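Side-chain contacts in putative glucarate dehydratase (Pseudomonas fluorescens, PDB 4IT1), which probably catalyses the magnesium-dependent dehydration of D-glucarate to 5-dehydro-4-deoxy-D-glucarate, as a member of the mandelate racemase/muconate lactonizing enzyme family: residues A[81-86]-A[103-108]; A[353-358]-A[392-397]. All coordinates share one frame; numbering follows the deposited sequence.

Contact 1 (A[81-86]-A[103-108]); sequences QQVQSQ and QTTVAA
Thr-105, with its hydroxyl beside its own backbone N (chi1 -53°) and its methyl trans to that nitrogen, sends two different groups across to Val-83, Gln-82 and Gln-86. The setting is a helical hairpin in the N-terminal α+β domain of this enolase-superfamily protein, where helices 74-87 and 95-107 follow each other along the chain. They run roughly antiparallel, at 139° between the local directions, and the short segments approach to 10.0 Å axis to axis. Such a pair illustrates how one small branched residue can serve a mixed interface. Its methyl is the apolar half: Thr-105 CG2 sits 3.6 Å from Gln-82 CB, the base of an otherwise exposed side chain, and 3.8 Å from Val-83 CG2. Val-83 reaches it with the methyl lying beside its own backbone N, while its side chain also packs on Val-102 and on Phe-136 of helix 128-148, so the buried side of the hairpin continues into a third helix. The polar half is the hydroxyl. The side chain of Gln-86 leans over from the last part of its helix, running past Thr-105 in the opposite sense, and Gln-86 NE2 donates to Thr-105 OG1 over 3.2 Å. That bond is bent, 142° at the hydrogen, and the oxygen lies somewhat out of the amide plane. Thr-105 OG1 has a further partner in Ile-101 O, one turn earlier on its own helix, so this buried hydroxyl is bonded both within its helix and across the hairpin. Gln-86 NE2 is likewise shared: besides Thr-105 OG1 it makes a weak bond to Gln-82 O, 3.0 Å away.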
ATOM      1  N   GLN A  81      24.927   3.760 -10.287  1.00 68.35           N
ATOM      2  CA  GLN A  81      26.242   3.108 -10.281  1.00 70.90           C
ATOM      3  C   GLN A  81      26.708   2.745  -8.869  1.00 62.68           C
ATOM      4  O   GLN A  81      27.108   1.610  -8.613  1.00 66.61           O
ATOM      5  CB  GLN A  81      27.288   3.988 -10.970  1.00 80.47           C
ATOM      6  CG  GLN A  81      27.218   3.999 -12.490  1.00 95.50           C
ATOM      7  CD  GLN A  81      28.554   4.334 -13.140  1.00117.41           C
ATOM      8  OE1 GLN A  81      29.436   4.933 -12.518  1.00122.14           O
ATOM      9  NE2 GLN A  81      28.709   3.940 -14.400  1.00115.14           N
ATOM     10  N   GLN A  82      26.643   3.714  -7.958  1.00 66.52           N
ATOM     11  CA  GLN A  82      26.983   3.508  -6.543  1.00 73.77           C
ATOM     12  C   GLN A  82      26.244   2.318  -5.925  1.00 76.49           C
ATOM     13  O   GLN A  82      26.848   1.496  -5.230  1.00 75.17           O
ATOM     14  CB  GLN A  82      26.671   4.774  -5.738  1.00 75.89           C
ATOM     15  CG  GLN A  82      27.666   5.915  -5.906  1.00 88.10           C
ATOM     16  CD  GLN A  82      28.558   6.109  -4.695  1.00 97.91           C
ATOM     17  OE1 GLN A  82      28.695   7.224  -4.189  1.00104.40           O
ATOM     18  NE2 GLN A  82      29.168   5.025  -4.220  1.00 97.62           N
ATOM     19  N   VAL A  83      24.939   2.238  -6.181  1.00 79.73           N
ATOM     20  CA  VAL A  83      24.097   1.183  -5.611  1.00 76.76           C
ATOM     21  C   VAL A  83      24.354  -0.158  -6.301  1.00 69.24           C
ATOM     22  O   VAL A  83      24.447  -1.192  -5.632  1.00 61.41           O
ATOM     23  CB  VAL A  83      22.596   1.549  -5.660  1.00 80.68           C
ATOM     24  CG1 VAL A  83      21.752   0.439  -5.051  1.00 89.84           C
ATOM     25  CG2 VAL A  83      22.337   2.855  -4.923  1.00 82.87           C
ATOM     26  N   GLN A  84      24.483  -0.120  -7.630  1.00 63.17           N
ATOM     27  CA  GLN A  84      24.782  -1.304  -8.453  1.00 69.36           C
ATOM     28  C   GLN A  84      25.747  -2.295  -7.791  1.00 65.50           C
ATOM     29  O   GLN A  84      25.439  -3.485  -7.674  1.00 73.97           O
ATOM     30  CB  GLN A  84      25.317  -0.870  -9.825  1.00 80.05           C
ATOM     31  CG  GLN A  84      26.111  -1.931 -10.573  1.00 92.85           C
ATOM     32  CD  GLN A  84      26.848  -1.363 -11.763  1.00107.01           C
ATOM     33  OE1 GLN A  84      27.746  -0.535 -11.611  1.00104.82           O
ATOM     34  NE2 GLN A  84      26.473  -1.805 -12.960  1.00108.79           N
ATOM     35  N   SER A  85      26.898  -1.792  -7.347  1.00 70.00           N
ATOM     36  CA  SER A  85      27.948  -2.619  -6.751  1.00 78.95           C
ATOM     37  C   SER A  85      27.509  -3.342  -5.478  1.00 73.21           C
ATOM     38  O   SER A  85      28.000  -4.430  -5.181  1.00 76.90           O
ATOM     39  CB  SER A  85      29.198  -1.777  -6.468  1.00 83.03           C
ATOM     40  OG  SER A  85      28.974  -0.868  -5.405  1.00 78.09           O
ATOM     41  N   GLN A  86      26.586  -2.740  -4.733  1.00 73.91           N
ATOM     42  CA  GLN A  86      26.130  -3.313  -3.463  1.00 71.47           C
ATOM     43  C   GLN A  86      25.154  -4.487  -3.618  1.00 63.00           C
ATOM     44  O   GLN A  86      24.938  -5.250  -2.670  1.00 63.01           O
ATOM     45  CB  GLN A  86      25.529  -2.221  -2.576  1.00 68.08           C
ATOM     46  CG  GLN A  86      26.555  -1.493  -1.723  1.00 72.52           C
ATOM     47  CD  GLN A  86      26.165  -0.055  -1.413  1.00 76.27           C
ATOM     48  OE1 GLN A  86      26.039   0.322  -0.247  1.00 67.72           O
ATOM     49  NE2 GLN A  86      25.985   0.758  -2.459  1.00 73.39           N
ATOM     50  N   GLN A 103      19.075   3.989   0.821  1.00 60.41           N
ATOM     51  CA  GLN A 103      19.084   5.075   1.805  1.00 66.35           C
ATOM     52  C   GLN A 103      20.495   5.377   2.320  1.00 65.49           C
ATOM     53  O   GLN A 103      20.877   6.535   2.433  1.00 65.11           O
ATOM     54  CB  GLN A 103      18.142   4.770   2.976  1.00 59.10           C
ATOM     55  CG  GLN A 103      16.666   4.800   2.609  1.00 65.95           C
ATOM     56  CD  GLN A 103      15.762   4.163   3.651  1.00 69.23           C
ATOM     57  OE1 GLN A 103      14.599   4.540   3.786  1.00 69.99           O
ATOM     58  NE2 GLN A 103      16.286   3.187   4.385  1.00 67.19           N
ATOM     59  N   THR A 104      21.259   4.331   2.625  1.00 69.14           N
ATOM     60  CA  THR A 104      22.636   4.474   3.110  1.00 68.90           C
ATOM     61  C   THR A 104      23.529   5.151   2.072  1.00 67.17           C
ATOM     62  O   THR A 104      24.343   6.019   2.401  1.00 78.16           O
ATOM     63  CB  THR A 104      23.219   3.105   3.501  1.00 65.83           C
ATOM     64  OG1 THR A 104      22.484   2.598   4.614  1.00 69.18           O
ATOM     65  CG2 THR A 104      24.690   3.214   3.895  1.00 76.18           C
ATOM     66  N   THR A 105      23.347   4.754   0.819  1.00 61.50           N
ATOM     67  CA  THR A 105      24.098   5.295  -0.297  1.00 61.47           C
ATOM     68  C   THR A 105      23.807   6.784  -0.519  1.00 70.18           C
ATOM     69  O   THR A 105      24.734   7.584  -0.662  1.00 77.52           O
ATOM     70  CB  THR A 105      23.808   4.483  -1.570  1.00 57.51           C
ATOM     71  OG1 THR A 105      24.050   3.096  -1.305  1.00 65.42           O
ATOM     72  CG2 THR A 105      24.684   4.939  -2.732  1.00 58.10           C
ATOM     73  N   VAL A 106      22.524   7.146  -0.535  1.00 69.57           N
ATOM     74  CA  VAL A 106      22.104   8.542  -0.711  1.00 66.25           C
ATOM     75  C   VAL A 106      22.582   9.425   0.448  1.00 62.24           C
ATOM     76  O   VAL A 106      22.983  10.566   0.231  1.00 54.49           O
ATOM     77  CB  VAL A 106      20.573   8.664  -0.896  1.00 59.10           C
ATOM     78  CG1 VAL A 106      20.113  10.110  -0.761  1.00 60.71           C
ATOM     79  CG2 VAL A 106      20.160   8.111  -2.251  1.00 55.19           C
ATOM     80  N   ALA A 107      22.548   8.881   1.665  1.00 58.50           N
ATOM     81  CA  ALA A 107      23.050   9.576   2.850  1.00 68.08           C
ATOM     82  C   ALA A 107      24.535   9.941   2.726  1.00 73.76           C
ATOM     83  O   ALA A 107      24.985  10.933   3.303  1.00 69.04           O
ATOM     84  CB  ALA A 107      22.807   8.741   4.096  1.00 65.03           C
ATOM     85  N   ALA A 108      25.279   9.140   1.963  1.00 75.49           N
ATOM     86  CA  ALA A 108      26.705   9.366   1.721  1.00 78.79           C
ATOM     87  C   ALA A 108      26.934  10.114   0.404  1.00 89.82           C
ATOM     88  O   ALA A 108      27.887   9.830  -0.328  1.00 88.61           O
ATOM     89  CB  ALA A 108      27.449   8.039   1.725  1.00 73.92           C
TER

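Contact 2 (A[353-358]-A[392-397]); sequences AMAHVA and GCVKIT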
ATOM      1  N   ALA A 353       6.255  -1.532 -17.273  1.00 56.90           N
ATOM      2  CA  ALA A 353       6.209  -1.438 -15.812  1.00 53.44           C
ATOM      3  C   ALA A 353       5.016  -0.576 -15.411  1.00 49.91           C
ATOM      4  O   ALA A 353       4.206  -0.963 -14.568  1.00 52.86           O
ATOM      5  CB  ALA A 353       7.499  -0.850 -15.271  1.00 61.32           C
ATOM      6  N   MET A 354       4.906   0.582 -16.053  1.00 48.93           N
ATOM      7  CA  MET A 354       3.766   1.456 -15.878  1.00 51.96           C
ATOM      8  C   MET A 354       2.448   0.716 -16.167  1.00 63.94           C
ATOM      9  O   MET A 354       1.539   0.738 -15.335  1.00 54.93           O
ATOM     10  CB  MET A 354       3.905   2.700 -16.755  1.00 48.73           C
ATOM     11  CG  MET A 354       2.734   3.662 -16.625  1.00 52.53           C
ATOM     12  SD  MET A 354       2.857   5.182 -17.587  1.00 61.15           S
ATOM     13  CE  MET A 354       3.436   4.565 -19.167  1.00 60.33           C
ATOM     14  N   ALA A 355       2.359   0.049 -17.322  1.00 58.68           N
ATOM     15  CA  ALA A 355       1.120  -0.639 -17.730  1.00 57.93           C
ATOM     16  C   ALA A 355       0.701  -1.726 -16.743  1.00 53.91           C
ATOM     17  O   ALA A 355      -0.468  -1.804 -16.369  1.00 53.05           O
ATOM     18  CB  ALA A 355       1.235  -1.205 -19.139  1.00 57.10           C
ATOM     19  N   HIS A 356       1.663  -2.535 -16.310  1.00 47.31           N
ATOM     20  CA  HIS A 356       1.413  -3.596 -15.347  1.00 49.06           C
ATOM     21  C   HIS A 356       0.879  -3.118 -14.000  1.00 56.27           C
ATOM     22  O   HIS A 356      -0.037  -3.732 -13.457  1.00 58.71           O
ATOM     23  CB  HIS A 356       2.650  -4.477 -15.164  1.00 58.74           C
ATOM     24  CG  HIS A 356       2.770  -5.557 -16.193  1.00 74.07           C
ATOM     25  ND1 HIS A 356       2.747  -6.898 -15.871  1.00 76.13           N
ATOM     26  CD2 HIS A 356       2.891  -5.494 -17.541  1.00 63.65           C
ATOM     27  CE1 HIS A 356       2.861  -7.614 -16.976  1.00 76.58           C
ATOM     28  NE2 HIS A 356       2.949  -6.786 -18.002  1.00 66.23           N
ATOM     29  N   VAL A 357       1.454  -2.052 -13.442  1.00 56.49           N
ATOM     30  CA  VAL A 357       0.952  -1.541 -12.161  1.00 47.99           C
ATOM     31  C   VAL A 357      -0.397  -0.881 -12.400  1.00 48.65           C
ATOM     32  O   VAL A 357      -1.317  -1.046 -11.610  1.00 52.82           O
ATOM     33  CB  VAL A 357       1.957  -0.614 -11.413  1.00 51.46           C
ATOM     34  CG1 VAL A 357       2.195   0.684 -12.161  1.00 41.28           C
ATOM     35  CG2 VAL A 357       1.482  -0.333  -9.997  1.00 42.68           C
ATOM     36  N   ALA A 358      -0.511  -0.170 -13.518  1.00 45.71           N
ATOM     37  CA  ALA A 358      -1.783   0.380 -13.962  1.00 50.92           C
ATOM     38  C   ALA A 358      -2.865  -0.703 -14.084  1.00 59.76           C
ATOM     39  O   ALA A 358      -4.057  -0.423 -13.918  1.00 57.03           O
ATOM     40  CB  ALA A 358      -1.599   1.096 -15.290  1.00 42.19           C
ATOM     41  N   GLY A 392      -5.511   2.563 -28.807  1.00 91.15           N
ATOM     42  CA  GLY A 392      -5.079   3.433 -27.721  1.00 80.10           C
ATOM     43  C   GLY A 392      -4.828   2.687 -26.426  1.00 67.26           C
ATOM     44  O   GLY A 392      -5.014   3.244 -25.346  1.00 78.26           O
ATOM     45  N   CYS A 393      -4.402   1.431 -26.537  1.00 61.20           N
ATOM     46  CA  CYS A 393      -4.176   0.585 -25.370  1.00 56.52           C
ATOM     47  C   CYS A 393      -2.911  -0.249 -25.472  1.00 56.82           C
ATOM     48  O   CYS A 393      -2.390  -0.488 -26.560  1.00 53.14           O
ATOM     49  CB  CYS A 393      -5.361  -0.359 -25.140  1.00 66.70           C
ATOM     50  SG  CYS A 393      -6.830   0.389 -24.400  1.00 69.13           S
ATOM     51  N   VAL A 394      -2.450  -0.706 -24.315  1.00 58.67           N
ATOM     52  CA  VAL A 394      -1.326  -1.611 -24.205  1.00 55.89           C
ATOM     53  C   VAL A 394      -1.836  -2.917 -23.596  1.00 67.80           C
ATOM     54  O   VAL A 394      -2.420  -2.918 -22.505  1.00 69.93           O
ATOM     55  CB  VAL A 394      -0.216  -1.001 -23.323  1.00 57.94           C
ATOM     56  CG1 VAL A 394       0.893  -1.998 -23.067  1.00 54.25           C
ATOM     57  CG2 VAL A 394       0.352   0.257 -23.964  1.00 64.72           C
ATOM     58  N   LYS A 395      -1.620  -4.022 -24.312  1.00 76.68           N
ATOM     59  CA  LYS A 395      -2.051  -5.348 -23.872  1.00 70.50           C
ATOM     60  C   LYS A 395      -1.181  -5.915 -22.760  1.00 64.21           C
ATOM     61  O   LYS A 395       0.047  -5.921 -22.862  1.00 54.25           O
ATOM     62  CB  LYS A 395      -2.055  -6.335 -25.048  1.00 76.23           C
ATOM     63  CG  LYS A 395      -3.411  -6.562 -25.700  1.00 90.21           C
ATOM     64  CD  LYS A 395      -3.671  -5.608 -26.856  1.00 93.97           C
ATOM     65  CE  LYS A 395      -4.668  -6.213 -27.834  1.00 88.48           C
ATOM     66  NZ  LYS A 395      -5.106  -5.250 -28.883  1.00 78.75           N
ATOM     67  N   ILE A 396      -1.830  -6.402 -21.704  1.00 56.05           N
ATOM     68  CA  ILE A 396      -1.149  -7.186 -20.676  1.00 66.06           C
ATOM     69  C   ILE A 396      -1.354  -8.662 -21.015  1.00 76.26           C
ATOM     70  O   ILE A 396      -2.492  -9.124 -21.145  1.00 79.75           O
ATOM     71  CB  ILE A 396      -1.680  -6.873 -19.250  1.00 63.31           C
ATOM     72  CG1 ILE A 396      -1.672  -5.364 -18.978  1.00 71.69           C
ATOM     73  CG2 ILE A 396      -0.895  -7.632 -18.181  1.00 61.63           C
ATOM     74  CD1 ILE A 396      -0.301  -4.716 -19.031  1.00 71.61           C
ATOM     75  N   THR A 397      -0.250  -9.391 -21.162  1.00 71.95           N
ATOM     76  CA  THR A 397      -0.299 -10.793 -21.582  1.00 70.83           C
ATOM     77  C   THR A 397       0.182 -11.746 -20.488  1.00 72.13           C
ATOM     78  O   THR A 397       0.419 -11.337 -19.348  1.00 76.04           O
ATOM     79  CB  THR A 397       0.511 -11.039 -22.877  1.00 66.53           C
ATOM     80  OG1 THR A 397       1.908 -11.147 -22.570  1.00 67.13           O
ATOM     81  CG2 THR A 397       0.284  -9.918 -23.893  1.00 66.76           C
TER
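Ile-396 lays one methyl over the imidazole of His-356 and sets a second beside it, on the same side of the ring, close to CD2, joining helix 348-360 to strand 393-395 and the residue just after it in the barrel domain, of the (β/α)7β type known from this family. That short strand runs antiparallel to 163-170 at one end of the sheet. Two torsions place the branches of Ile-396: chi1 of -52° puts CG2 trans to the backbone N, and chi2 of -61° turns CD1 towards the helix. Ile-396 CG2 makes a CH-pi contact 4.1 Å from the centroid of the His-356 ring, 21° off its normal and displaced towards the rim. Ile-396 CD1 meets His-356 CD2 at 3.6 Å and also touches the methyl of Ala-355. The ring's rotation is further set by ND1, which is hydrogen-bonded to the backbone N of Val-153. An alanine at His-356 would remove the imidazole, and would probably open a gap beneath the Ile-396 methyls and leave Val-153 N without its partner. Val-394, whose CG1 is the branch trans to its backbone N, extends the apolar seam back into the strand, with Val-394 CG1 4.0 Å from Ala-355 CB.

How the contacts relate
Along the chain the two contacts come one after the other, contact 1 being complete well before the first residue of contact 2, and they fall in different parts of the enolase-type architecture: 81-86 with 103-108 in the N-terminal domain, 353-358 with 392-397 in the barrel domain. Their centres are 30 Å apart and their nearest atoms about 18 Å, so they do not touch; nor do they have a helix or strand in common. Contact 1 is peripheral, about 24 Å from the chain centre and partly buried; contact 2 is buried at about 14 Å. One joins neighbouring helices, the other a helix to an end strand of the mixed sheet. Each is packing between elements of one domain, and neither reaches the magnesium site.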